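TCR alpha chain (Gallus gallus, PDB 6LIR) pairs with a TCR beta chain to form the alpha beta T-cell receptor of the chicken, which probably recognises peptide antigen presented by MHC molecules. Local coordinates at residues A[116-121]-A[132-137]; A[138-143]-A[182-187]; A[151-156]-A[165-170]. One frame throughout, in Å; residues are numbered along the deposited sequence.

Contact 1 (A[116-121]-A[132-137])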
loop_
_atom_site.group_PDB
_atom_site.type_symbol
_atom_site.label_atom_id
_atom_site.label_comp_id
_atom_site.label_asym_id
_atom_site.label_seq_id
_atom_site.Cartn_x
_atom_site.Cartn_y
_atom_site.Cartn_z
ATOM N N SER A 116 5.688 8.758 -24.107
ATOM C CA SER A 116 6.143 10.137 -24.146
ATOM C C SER A 116 6.917 10.424 -22.872
ATOM O O SER A 116 6.684 9.808 -21.828
ATOM C CB SER A 116 4.981 11.123 -24.276
ATOM O OG SER A 116 4.188 10.822 -25.404
ATOM N N VAL A 117 7.868 11.339 -22.984
ATOM C CA VAL A 117 8.722 11.735 -21.878
ATOM C C VAL A 117 8.625 13.248 -21.733
ATOM O O VAL A 117 8.562 13.970 -22.734
ATOM C CB VAL A 117 10.174 11.259 -22.100
ATOM C CG1 VAL A 117 11.086 11.834 -21.067
ATOM C CG2 VAL A 117 10.238 9.739 -22.028
ATOM N N TYR A 118 8.610 13.732 -20.492
ATOM C CA TYR A 118 8.459 15.157 -20.240
ATOM C C TYR A 118 9.293 15.557 -19.035
ATOM O O TYR A 118 9.500 14.773 -18.107
ATOM C CB TYR A 118 7.001 15.559 -19.961
ATOM C CG TYR A 118 5.982 15.052 -20.951
ATOM C CD1 TYR A 118 5.765 15.708 -22.157
ATOM C CD2 TYR A 118 5.224 13.925 -20.674
ATOM C CE1 TYR A 118 4.825 15.248 -23.059
ATOM C CE2 TYR A 118 4.285 13.457 -21.568
ATOM C CZ TYR A 118 4.088 14.120 -22.757
ATOM O OH TYR A 118 3.151 13.652 -23.649
ATOM N N ARG A 119 9.734 16.808 -19.049
ATOM C CA ARG A 119 10.442 17.406 -17.931
ATOM C C ARG A 119 9.495 18.348 -17.210
ATOM O O ARG A 119 8.767 19.118 -17.845
ATOM C CB ARG A 119 11.675 18.177 -18.399
ATOM C CG ARG A 119 12.949 17.369 -18.415
ATOM C CD ARG A 119 13.688 17.566 -19.723
ATOM N NE ARG A 119 14.059 18.962 -19.949
ATOM C CZ ARG A 119 15.206 19.505 -19.551
ATOM N NH1 ARG A 119 16.099 18.771 -18.899
ATOM N NH2 ARG A 119 15.461 20.783 -19.802
ATOM N N LEU A 120 9.517 18.299 -15.887
ATOM C CA LEU A 120 8.647 19.137 -15.085
ATOM C C LEU A 120 9.478 19.947 -14.109
ATOM O O LEU A 120 10.537 19.510 -13.648
ATOM C CB LEU A 120 7.628 18.306 -14.294
ATOM C CG LEU A 120 6.908 17.155 -14.992
ATOM C CD1 LEU A 120 5.924 16.499 -14.028
ATOM C CD2 LEU A 120 6.198 17.650 -16.230
ATOM N N THR A 121 8.966 21.120 -13.771
ATOM C CA THR A 121 9.572 21.952 -12.751
ATOM C C THR A 121 8.505 22.310 -11.730
ATOM O O THR A 121 7.301 22.221 -11.997
ATOM C CB THR A 121 10.182 23.223 -13.356
ATOM O OG1 THR A 121 9.159 23.964 -14.034
ATOM C CG2 THR A 121 11.286 22.864 -14.352
ATOM N N LEU A 132 9.005 12.654 -16.314
ATOM C CA LEU A 132 7.769 11.890 -16.390
ATOM C C LEU A 132 7.712 11.103 -17.696
ATOM O O LEU A 132 7.743 11.690 -18.782
ATOM C CB LEU A 132 6.573 12.832 -16.272
ATOM C CG LEU A 132 5.177 12.227 -16.416
ATOM C CD1 LEU A 132 4.821 11.261 -15.280
ATOM C CD2 LEU A 132 4.118 13.318 -16.546
ATOM N N ILE A 133 7.608 9.780 -17.585
ATOM C CA ILE A 133 7.387 8.892 -18.722
ATOM C C ILE A 133 5.969 8.345 -18.637
ATOM O O ILE A 133 5.592 7.745 -17.622
ATOM C CB ILE A 133 8.423 7.752 -18.762
ATOM C CG1 ILE A 133 9.844 8.312 -18.674
ATOM C CG2 ILE A 133 8.253 6.930 -20.030
ATOM C CD1 ILE A 133 10.441 8.258 -17.276
ATOM N N THR A 134 5.190 8.525 -19.703
ATOM C CA THR A 134 3.777 8.172 -19.683
ATOM C C THR A 134 3.412 7.255 -20.843
ATOM O O THR A 134 4.145 7.135 -21.828
ATOM C CB THR A 134 2.879 9.418 -19.759
ATOM O OG1 THR A 134 2.899 9.943 -21.093
ATOM C CG2 THR A 134 3.360 10.486 -18.811
ATOM N N ASP A 135 2.230 6.642 -20.709
ATOM C CA ASP A 135 1.547 5.916 -21.786
ATOM C C ASP A 135 2.469 4.955 -22.536
ATOM O O ASP A 135 2.435 4.851 -23.765
ATOM C CB ASP A 135 0.880 6.902 -22.742
ATOM C CG ASP A 135 0.063 7.949 -22.007
ATOM O OD1 ASP A 135 -0.944 7.575 -21.370
ATOM O OD2 ASP A 135 0.443 9.140 -22.043
ATOM N N TYR A 136 3.287 4.232 -21.787
ATOM C CA TYR A 136 4.222 3.263 -22.337
ATOM C C TYR A 136 3.760 1.847 -22.012
ATOM O O TYR A 136 2.807 1.632 -21.257
ATOM C CB TYR A 136 5.632 3.495 -21.782
ATOM C CG TYR A 136 5.706 3.418 -20.270
ATOM C CD1 TYR A 136 5.946 2.208 -19.625
ATOM C CD2 TYR A 136 5.534 4.554 -19.491
ATOM C CE1 TYR A 136 6.014 2.136 -18.241
ATOM C CE2 TYR A 136 5.600 4.492 -18.109
ATOM C CZ TYR A 136 5.841 3.284 -17.489
ATOM O OH TYR A 136 5.906 3.225 -16.114
ATOM N N SER A 137 4.469 0.875 -22.586
ATOM C CA SER A 137 4.233 -0.523 -22.266
ATOM C C SER A 137 5.354 -1.003 -21.361
ATOM O O SER A 137 6.529 -0.922 -21.754
ATOM C CB SER A 137 4.186 -1.355 -23.543
ATOM O OG SER A 137 4.248 -2.739 -23.265
#

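Contact 2 (A[138-143]-A[182-187])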
loop_
_atom_site.group_PDB
_atom_site.type_symbol
_atom_site.label_atom_id
_atom_site.label_comp_id
_atom_site.label_asym_id
_atom_site.label_seq_id
_atom_site.Cartn_x
_atom_site.Cartn_y
_atom_site.Cartn_z
ATOM N N PRO A 138 5.049 -1.470 -20.146
ATOM C CA PRO A 138 6.118 -1.736 -19.160
ATOM C C PRO A 138 7.234 -2.648 -19.648
ATOM O O PRO A 138 8.405 -2.394 -19.340
ATOM C CB PRO A 138 5.354 -2.357 -17.977
ATOM C CG PRO A 138 4.014 -2.753 -18.525
ATOM C CD PRO A 138 3.713 -1.782 -19.614
ATOM N N GLU A 139 6.912 -3.697 -20.408
ATOM C CA GLU A 139 7.941 -4.637 -20.837
ATOM C C GLU A 139 8.820 -4.088 -21.951
ATOM O O GLU A 139 9.894 -4.644 -22.203
ATOM C CB GLU A 139 7.307 -5.956 -21.286
ATOM C CG GLU A 139 6.520 -5.870 -22.579
ATOM C CD GLU A 139 5.095 -5.395 -22.363
ATOM O OE1 GLU A 139 4.398 -5.137 -23.367
ATOM O OE2 GLU A 139 4.676 -5.269 -21.191
ATOM N N LYS A 140 8.402 -3.012 -22.613
ATOM C CA LYS A 140 9.174 -2.438 -23.705
ATOM C C LYS A 140 9.931 -1.177 -23.313
ATOM O O LYS A 140 10.809 -0.744 -24.067
ATOM C CB LYS A 140 8.260 -2.116 -24.893
ATOM C CG LYS A 140 7.598 -3.319 -25.538
ATOM C CD LYS A 140 6.892 -2.901 -26.820
ATOM C CE LYS A 140 6.105 -4.044 -27.434
ATOM N NZ LYS A 140 5.502 -3.639 -28.734
ATOM N N LEU A 141 9.628 -0.581 -22.163
ATOM C CA LEU A 141 10.302 0.643 -21.765
ATOM C C LEU A 141 11.657 0.316 -21.157
ATOM O O LEU A 141 11.789 -0.614 -20.357
ATOM C CB LEU A 141 9.455 1.436 -20.769
ATOM C CG LEU A 141 10.064 2.767 -20.320
ATOM C CD1 LEU A 141 9.862 3.845 -21.378
ATOM C CD2 LEU A 141 9.488 3.209 -18.978
ATOM N N ASP A 142 12.665 1.094 -21.536
ATOM C CA ASP A 142 14.026 0.898 -21.052
ATOM C C ASP A 142 14.419 2.106 -20.217
ATOM O O ASP A 142 14.644 3.198 -20.752
ATOM C CB ASP A 142 15.009 0.681 -22.201
ATOM C CG ASP A 142 16.398 0.319 -21.710
ATOM O OD1 ASP A 142 16.530 -0.710 -21.013
ATOM O OD2 ASP A 142 17.354 1.066 -22.010
ATOM N N LEU A 143 14.522 1.895 -18.914
ATOM C CA LEU A 143 14.999 2.885 -17.962
ATOM C C LEU A 143 16.228 2.320 -17.268
ATOM O O LEU A 143 16.396 2.413 -16.050
ATOM C CB LEU A 143 13.910 3.271 -16.963
ATOM C CG LEU A 143 13.762 4.774 -16.713
ATOM C CD1 LEU A 143 13.880 5.556 -18.012
ATOM C CD2 LEU A 143 12.439 5.085 -16.028
ATOM N N ALA A 182 14.271 8.015 -22.244
ATOM C CA ALA A 182 14.084 6.570 -22.218
ATOM C C ALA A 182 14.149 6.040 -23.642
ATOM O O ALA A 182 14.082 6.802 -24.610
ATOM C CB ALA A 182 12.758 6.171 -21.565
ATOM N N LYS A 183 14.303 4.725 -23.758
ATOM C CA LYS A 183 14.194 4.039 -25.040
ATOM C C LYS A 183 13.056 3.031 -24.980
ATOM O O LYS A 183 12.894 2.326 -23.980
ATOM C CB LYS A 183 15.505 3.351 -25.436
ATOM C CG LYS A 183 16.659 4.328 -25.555
ATOM C CD LYS A 183 17.966 3.729 -25.087
ATOM C CE LYS A 183 18.580 2.885 -26.190
ATOM N NZ LYS A 183 20.012 2.580 -25.934
ATOM N N HIS A 184 12.262 2.974 -26.048
ATOM C CA HIS A 184 11.057 2.153 -26.064
ATOM C C HIS A 184 10.944 1.460 -27.413
ATOM O O HIS A 184 10.984 2.116 -28.458
ATOM C CB HIS A 184 9.807 3.002 -25.795
ATOM C CG HIS A 184 8.574 2.203 -25.499
ATOM N ND1 HIS A 184 7.906 1.479 -26.463
ATOM C CD2 HIS A 184 7.873 2.037 -24.352
ATOM C CE1 HIS A 184 6.855 0.889 -25.920
ATOM N NE2 HIS A 184 6.812 1.213 -24.640
ATOM N N GLU A 185 10.831 0.133 -27.371
ATOM C CA GLU A 185 10.696 -0.698 -28.562
ATOM C C GLU A 185 9.648 -0.138 -29.512
ATOM O O GLU A 185 8.481 0.026 -29.143
ATOM C CB GLU A 185 10.332 -2.124 -28.149
ATOM C CG GLU A 185 10.317 -3.131 -29.286
ATOM C CD GLU A 185 10.482 -4.558 -28.794
ATOM O OE1 GLU A 185 11.590 -5.116 -28.938
ATOM O OE2 GLU A 185 9.503 -5.118 -28.257
ATOM N N GLY A 186 10.075 0.167 -30.736
ATOM C CA GLY A 186 9.186 0.674 -31.757
ATOM C C GLY A 186 8.995 2.170 -31.748
ATOM O O GLY A 186 8.169 2.677 -32.520
ATOM N N PHE A 187 9.715 2.895 -30.893
ATOM C CA PHE A 187 9.633 4.346 -30.856
ATOM C C PHE A 187 10.996 5.026 -30.812
ATOM O O PHE A 187 11.054 6.259 -30.865
ATOM C CB PHE A 187 8.767 4.798 -29.669
ATOM C CG PHE A 187 7.318 4.425 -29.818
ATOM C CD1 PHE A 187 6.410 5.319 -30.362
ATOM C CD2 PHE A 187 6.867 3.169 -29.436
ATOM C CE1 PHE A 187 5.076 4.974 -30.513
ATOM C CE2 PHE A 187 5.537 2.818 -29.584
ATOM C CZ PHE A 187 4.640 3.723 -30.124
#

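Contact 3 (A[151-156]-A[165-170])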
loop_
_atom_site.group_PDB
_atom_site.type_symbol
_atom_site.label_atom_id
_atom_site.label_comp_id
_atom_site.label_asym_id
_atom_site.label_seq_id
_atom_site.Cartn_x
_atom_site.Cartn_y
_atom_site.Cartn_z
ATOM N N GLU A 151 7.399 3.488 -10.578
ATOM C CA GLU A 151 6.394 3.242 -11.603
ATOM C C GLU A 151 5.036 3.029 -10.951
ATOM O O GLU A 151 4.943 2.493 -9.846
ATOM C CB GLU A 151 6.773 2.016 -12.464
ATOM C CG GLU A 151 5.658 1.494 -13.352
ATOM C CD GLU A 151 6.098 0.343 -14.240
ATOM O OE1 GLU A 151 6.498 0.604 -15.392
ATOM O OE2 GLU A 151 6.030 -0.822 -13.790
ATOM N N THR A 152 3.983 3.457 -11.649
ATOM C CA THR A 152 2.617 3.248 -11.192
ATOM C C THR A 152 1.703 3.104 -12.402
ATOM O O THR A 152 2.111 3.319 -13.545
ATOM C CB THR A 152 2.127 4.406 -10.316
ATOM O OG1 THR A 152 3.218 4.923 -9.548
ATOM C CG2 THR A 152 1.053 3.917 -9.373
ATOM N N VAL A 153 0.455 2.722 -12.128
ATOM C CA VAL A 153 -0.620 2.685 -13.112
ATOM C C VAL A 153 -1.801 3.441 -12.528
ATOM O O VAL A 153 -2.150 3.252 -11.358
ATOM C CB VAL A 153 -1.046 1.245 -13.476
ATOM C CG1 VAL A 153 -1.736 1.219 -14.830
ATOM C CG2 VAL A 153 0.138 0.311 -13.454
ATOM N N VAL A 154 -2.421 4.294 -13.343
ATOM C CA VAL A 154 -3.569 5.078 -12.911
ATOM C C VAL A 154 -4.651 4.973 -13.973
ATOM O O VAL A 154 -4.405 4.568 -15.112
ATOM C CB VAL A 154 -3.212 6.561 -12.659
ATOM C CG1 VAL A 154 -2.122 6.684 -11.605
ATOM C CG2 VAL A 154 -2.783 7.228 -13.955
ATOM N N GLU A 155 -5.861 5.367 -13.595
ATOM C CA GLU A 155 -6.985 5.421 -14.516
ATOM C C GLU A 155 -7.522 6.842 -14.516
ATOM O O GLU A 155 -7.706 7.436 -13.449
ATOM C CB GLU A 155 -8.090 4.439 -14.118
ATOM C CG GLU A 155 -7.699 2.976 -14.179
ATOM C CD GLU A 155 -8.849 2.059 -13.805
ATOM O OE1 GLU A 155 -9.188 1.165 -14.611
ATOM O OE2 GLU A 155 -9.415 2.233 -12.705
ATOM N N VAL A 156 -7.787 7.377 -15.702
ATOM C CA VAL A 156 -8.338 8.715 -15.865
ATOM C C VAL A 156 -9.655 8.608 -16.619
ATOM O O VAL A 156 -9.760 7.855 -17.592
ATOM C CB VAL A 156 -7.355 9.656 -16.591
ATOM C CG1 VAL A 156 -7.947 11.059 -16.719
ATOM C CG2 VAL A 156 -6.033 9.705 -15.843
ATOM N N ALA A 165 -6.607 3.352 -18.711
ATOM C CA ALA A 165 -5.465 3.109 -17.847
ATOM C C ALA A 165 -4.177 3.499 -18.561
ATOM O O ALA A 165 -4.066 3.395 -19.785
ATOM C CB ALA A 165 -5.397 1.641 -17.411
ATOM N N SER A 166 -3.195 3.935 -17.780
ATOM C CA SER A 166 -1.923 4.349 -18.345
ATOM C C SER A 166 -0.844 4.188 -17.291
ATOM O O SER A 166 -1.078 4.437 -16.106
ATOM C CB SER A 166 -1.968 5.804 -18.834
ATOM O OG SER A 166 -2.318 6.691 -17.781
ATOM N N TYR A 167 0.336 3.776 -17.734
ATOM C CA TYR A 167 1.478 3.635 -16.852
ATOM C C TYR A 167 2.199 4.969 -16.751
ATOM O O TYR A 167 2.202 5.767 -17.691
ATOM C CB TYR A 167 2.446 2.573 -17.380
ATOM C CG TYR A 167 2.070 1.148 -17.053
ATOM C CD1 TYR A 167 1.104 0.476 -17.792
ATOM C CD2 TYR A 167 2.694 0.467 -16.012
ATOM C CE1 TYR A 167 0.764 -0.834 -17.499
ATOM C CE2 TYR A 167 2.366 -0.838 -15.716
ATOM C CZ TYR A 167 1.398 -1.484 -16.459
ATOM O OH TYR A 167 1.067 -2.785 -16.157
ATOM N N LEU A 168 2.839 5.190 -15.605
ATOM C CA LEU A 168 3.629 6.389 -15.374
ATOM C C LEU A 168 4.876 5.991 -14.608
ATOM O O LEU A 168 4.797 5.229 -13.641
ATOM C CB LEU A 168 2.853 7.442 -14.566
ATOM C CG LEU A 168 1.429 7.822 -14.970
ATOM C CD1 LEU A 168 0.774 8.660 -13.875
ATOM C CD2 LEU A 168 1.430 8.568 -16.292
ATOM N N SER A 169 6.016 6.505 -15.045
ATOM C CA SER A 169 7.280 6.348 -14.347
ATOM C C SER A 169 7.863 7.730 -14.106
ATOM O O SER A 169 7.692 8.635 -14.926
ATOM C CB SER A 169 8.267 5.469 -15.134
ATOM O OG SER A 169 8.002 4.090 -14.908
ATOM N N THR A 170 8.546 7.900 -12.975
ATOM C CA THR A 170 9.151 9.188 -12.667
ATOM C C THR A 170 10.495 8.990 -11.987
ATOM O O THR A 170 10.733 7.987 -11.315
ATOM C CB THR A 170 8.272 10.043 -11.734
ATOM O OG1 THR A 170 7.867 9.264 -10.600
ATOM C CG2 THR A 170 7.044 10.566 -12.461
#

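Contact 1 (A[116-121]-A[132-137])
Tyr118 turns CG anti to its carbonyl carbon and beside its backbone N (chi1 -49°), while Thr134 places OG1 in the crowded position between backbone N and carbonyl carbon (chi1 74°); with these torsions the two side chains cross at about a right angle. Thr134 OG1 lies at the edge of the Tyr118 ring, 3.8 Å from CE2. The hydroxyl gives its hydrogen to Asp135 OD2 at 2.8 Å, meeting the carboxylate from above its plane; threonine suits the place because its OG1 is a donor to Asp135 while its CG2 lies beside the Tyr118 ring, near CE2. Leu132, with CG anti to the backbone N, extends on the same face, where its CD2 lies 4.3 Å from Tyr118 CD2 and Leu120 CD1 nears its CB. On the reverse face Val117 and Ile133 lie side by side, pointing the same way, and Val117 CG2 rests 3.7 Å from Ile133 CG1. Beta-branched residues such as Val117 and Ile133 suit this extended backbone, and their face looks into the core of the domain, where Ile133 also touches Leu141.

The backbones run antiparallel. Ser116 and Thr134 form one hydrogen-bonded pair, in which Thr134 N meets Ser116 O in the carbonyl plane at 2.9 Å while the return bond, Ser116 N to Thr134 O, is longer at 3.2 Å and comes from above the plane of the Thr134 carbonyl. In the other pair, Leu132 N gives Tyr118 O an almost straight bond of 2.8 Å (175° at the hydrogen).

The Tyr118 hydroxyl bonds to Glu133 of the TCR beta chain, and Asp135 forms a salt bridge with Arg186 of that chain. The Tyr118 face thus belongs to the subunit interface, and the whole is the A-B hairpin of an immunoglobulin-like constant domain, whose second strand carries Cys131 of the Cys131-Cys180 disulfide.

Contact 2 (A[138-143]-A[182-187])
Lys140 leaves the backbone with CB over one face of the His184 ring, 3.8 Å from its centroid and displaced toward the rim, a CH-pi contact. CG lies anti to the carbonyl carbon, and from there the chain runs extended across the Glu185 side chain at about a right angle. Lys140 CG and CD pass Glu185 CB and OE2, and Lys140 CE lies 3.7 Å from Glu185 OE2. At the tip Lys140 NZ is 4.3 Å from Glu185 OE2, beyond a salt bridge, so lysine contributes its long apolar stem first and its charge only loosely.

Next to this pair, two short strands meet antiparallel. Asp142 N bonds to Lys183 O at 2.7 Å, nearly along the C=O axis, whereas the bonds Lys183 N to Asp142 O and Glu185 N to Lys140 O are weak. Small Ala182 lets Leu141 CD1 come within 3.7 Å of its CB, with Leu143 CD1 close by.

His184 ND1 donates to Glu185 O at 3.1 Å, and NE2 takes the backbone N-H of Ser137. One donor and one acceptor nitrogen imply that the buried ring is probably neutral with its proton on ND1, fixed in rotation by both bonds.

Contact 3 (A[151-156]-A[165-170])
Ala165 opens the segment 165-170 opposite Glu155 in a non-hydrogen-bonded pair, its CB 4.2 Å from Glu155 CG; a bare methyl is enough beside that longer aliphatic stem. Ser166 follows as partner of Val154 in a hydrogen-bonded pair, with Ser166 N to Val154 O at 3.0 Å and the return bond from Val154 N lying in the carbonyl plane of Ser166. Its OG occupies the crowded position between backbone N and carbonyl carbon, near Val154 CG2, and bonds to Arg186 of the TCR beta chain.

Tyr167 comes next on the other face, lying side by side with Val153. Val153 CG2 sits over one face of the ring, 3.7 Å from its centroid, a CH-pi contact in which a methyl of the beta-branched valine, placed beside the backbone N, supplies the hydrogens. At the ring edge comes the Glu151 carboxylate, CD 3.8 Å from Tyr167 CD2, its plane turned 66° from the ring.

Leu168 pairs with Thr152 through Thr152 N to Leu168 O at 2.8 Å, nearly along the C=O axis, and a return bond from above the carbonyl plane. Leu168 CD1 meets Val154 CG2 at 3.8 Å, the two apolar chains crossing at about a right angle. Ser169, a small residue, tucks its OG 3.4 Å from Glu151 CB; Ser169 OG and Glu151 OE1 are both hydrogen-bonded to Tyr136 OH.

Strand 150-156 is one of the two outermost strands of the four-stranded sheet within this chain, while strand 164-174 lies inside, with strand 128-134 along its other side; the Thr152, Val154 and Ser166 face turns to the beta chain.

How the contacts relate
From the N terminus, contact 1 (116-121 with 132-137) closes a hairpin first. The chain then passes directly into contact 2 (138-143 with 182-187), which closes a far longer loop, and contact 3 (151-156 with 165-170) is a second hairpin nested inside it. Contacts 1 and 3 lie at opposite edges of one four-stranded sheet, whereas contact 2 belongs to the facing three-stranded sheet of the sandwich. Tyr136 joins all three: its hydroxyl bonds to Ser169 OG and Glu151 OE1 of contact 3, and its side chain packs on Leu141 and His184 of contact 2. Pro138 against Tyr167 adds another tie between contacts 2 and 3.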